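Local coordinates for protein hypoxanthine phosphoribosyltransferase (Bacillus anthracis, PDB 4QYI) that probably salvages purines by transferring a phosphoribosyl group to hypoxanthine or guanine, as a magnesium-dependent phosphoribosyltransferase, at residues 37-42 with 88-93. Residues are numbered along the deposited sequence; the frame is centred on the assembly and turned at random.
Sequences EIVVIA and IDVNIT
D65 OD2, on strand 62-71, accepts two hydrogen bonds, from the backbone N of D89 and from that of V90, and so ties segment 88-93 to the central sheet of the phosphoribosyltransferase fold. A second polar clasp shapes the segment further along, at N91: N91 OD1 accepts from T93 N at 2.9 Å, an Asx turn whose donor stands well above the carbonyl plane. The loop lies over one face of strand 38-43, illustrating how a connection without regular structure can meet one strand of a sheet through methyl groups while its polar tie goes to the neighbouring strand 62-71. V39 and I41, two apart on the strand, both point toward the loop. V39 CG1, anti to its backbone N (chi1 174°), meets V90 CG2 tip to tip at 4.1 Å and approaches I92 CG2 crosswise at 3.9 Å. I41 also crosses its partners at about a right angle, its CD1 lying 4.1 Å from I92 CG2. F117 of helix 108-118 touches I41, I88 and I92, so helix and loop share the cover of this face. At the start of segment 88-93, I88 CG2 packs against both branches of I41, 4.0 Å from I41 CG2 and equally far from I41 CD1.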
loop_
_atom_site.group_PDB
_atom_site.type_symbol
_atom_site.label_atom_id
_atom_site.label_comp_id
_atom_site.label_asym_id
_atom_site.label_seq_id
_atom_site.Cartn_x
_atom_site.Cartn_y
_atom_site.Cartn_z
ATOM N N GLU A 37 9.568 6.537 18.399
ATOM C CA GLU A 37 9.464 6.190 16.981
ATOM C C GLU A 37 8.706 4.866 16.897
ATOM O O GLU A 37 8.718 4.089 17.848
ATOM C CB GLU A 37 10.849 6.010 16.376
ATOM C CG GLU A 37 11.738 7.233 16.553
ATOM C CD GLU A 37 13.134 7.018 15.996
ATOM O OE1 GLU A 37 13.314 6.110 15.158
ATOM O OE2 GLU A 37 14.050 7.763 16.402
ATOM N N ILE A 38 8.051 4.619 15.767
ATOM C CA ILE A 38 7.293 3.399 15.561
ATOM C C ILE A 38 7.581 2.818 14.196
ATOM O O ILE A 38 7.802 3.553 13.242
ATOM C CB ILE A 38 5.777 3.679 15.595
ATOM C CG1 ILE A 38 5.375 4.276 16.942
ATOM C CG2 ILE A 38 4.983 2.402 15.355
ATOM C CD1 ILE A 38 3.960 4.821 16.938
ATOM N N VAL A 39 7.597 1.485 14.115
ATOM C CA VAL A 39 7.740 0.799 12.847
ATOM C C VAL A 39 6.378 0.147 12.589
ATOM O O VAL A 39 5.862 -0.604 13.423
ATOM C CB VAL A 39 8.818 -0.302 12.851
ATOM C CG1 VAL A 39 8.803 -1.073 11.525
ATOM C CG2 VAL A 39 10.194 0.295 13.120
ATOM N N VAL A 40 5.793 0.464 11.447
ATOM C CA VAL A 40 4.517 -0.112 11.055
ATOM C C VAL A 40 4.789 -1.149 9.974
ATOM O O VAL A 40 5.458 -0.871 8.990
ATOM C CB VAL A 40 3.536 0.945 10.536
ATOM C CG1 VAL A 40 2.312 0.296 9.921
ATOM C CG2 VAL A 40 3.114 1.856 11.658
ATOM N N ILE A 41 4.326 -2.373 10.200
ATOM C CA ILE A 41 4.493 -3.425 9.221
ATOM C C ILE A 41 3.121 -3.857 8.765
ATOM O O ILE A 41 2.350 -4.467 9.514
ATOM C CB ILE A 41 5.254 -4.634 9.766
ATOM C CG1 ILE A 41 6.671 -4.227 10.174
ATOM C CG2 ILE A 41 5.350 -5.719 8.692
ATOM C CD1 ILE A 41 7.386 -5.336 10.884
ATOM N N ALA A 42 2.832 -3.555 7.507
ATOM C CA ALA A 42 1.541 -3.898 6.916
ATOM C C ALA A 42 1.559 -5.231 6.170
ATOM O O ALA A 42 2.477 -5.515 5.402
ATOM C CB ALA A 42 1.124 -2.780 5.986
ATOM N N ILE A 88 10.594 -8.739 5.822
ATOM C CA ILE A 88 10.862 -7.324 5.988
ATOM C C ILE A 88 12.306 -6.947 5.670
ATOM O O ILE A 88 13.235 -7.738 5.858
ATOM C CB ILE A 88 10.498 -6.843 7.395
ATOM C CG1 ILE A 88 11.269 -7.618 8.458
ATOM C CG2 ILE A 88 9.001 -6.999 7.643
ATOM C CD1 ILE A 88 11.162 -6.967 9.831
ATOM N N ASP A 89 12.476 -5.711 5.230
ATOM C CA ASP A 89 13.774 -5.149 4.939
ATOM C C ASP A 89 14.278 -4.301 6.090
ATOM O O ASP A 89 15.467 -4.188 6.273
ATOM C CB ASP A 89 13.665 -4.184 3.761
ATOM C CG ASP A 89 13.149 -4.852 2.530
ATOM O OD1 ASP A 89 13.727 -5.880 2.167
ATOM O OD2 ASP A 89 12.179 -4.341 1.930
ATOM N N VAL A 90 13.379 -3.670 6.829
ATOM C CA VAL A 90 13.795 -2.757 7.895
ATOM C C VAL A 90 14.207 -3.447 9.163
ATOM O O VAL A 90 13.825 -4.583 9.440
ATOM C CB VAL A 90 12.700 -1.750 8.253
ATOM C CG1 VAL A 90 12.395 -0.861 7.065
ATOM C CG2 VAL A 90 11.434 -2.462 8.745
ATOM N N ASN A 91 15.017 -2.740 9.935
ATOM C CA ASN A 91 15.475 -3.220 11.213
ATOM C C ASN A 91 14.443 -2.978 12.308
ATOM O O ASN A 91 14.115 -1.837 12.595
ATOM C CB ASN A 91 16.751 -2.464 11.596
ATOM C CG ASN A 91 17.266 -2.854 12.960
ATOM O OD1 ASN A 91 16.965 -3.931 13.471
ATOM N ND2 ASN A 91 17.986 -1.941 13.586
ATOM N N ILE A 92 13.903 -4.030 12.915
ATOM C CA ILE A 92 12.961 -3.841 14.016
ATOM C C ILE A 92 13.560 -4.237 15.375
ATOM O O ILE A 92 12.872 -4.210 16.395
ATOM C CB ILE A 92 11.667 -4.614 13.832
ATOM C CG1 ILE A 92 11.929 -6.125 13.776
ATOM C CG2 ILE A 92 10.945 -4.135 12.580
ATOM C CD1 ILE A 92 10.659 -6.940 13.685
ATOM N N THR A 93 14.839 -4.596 15.392
ATOM C CA THR A 93 15.501 -4.972 16.644
ATOM C C THR A 93 15.517 -3.772 17.609
ATOM O O THR A 93 16.034 -2.710 17.286
ATOM C CB THR A 93 16.926 -5.497 16.395
ATOM O OG1 THR A 93 16.841 -6.663 15.586
ATOM C CG2 THR A 93 17.626 -5.854 17.689
#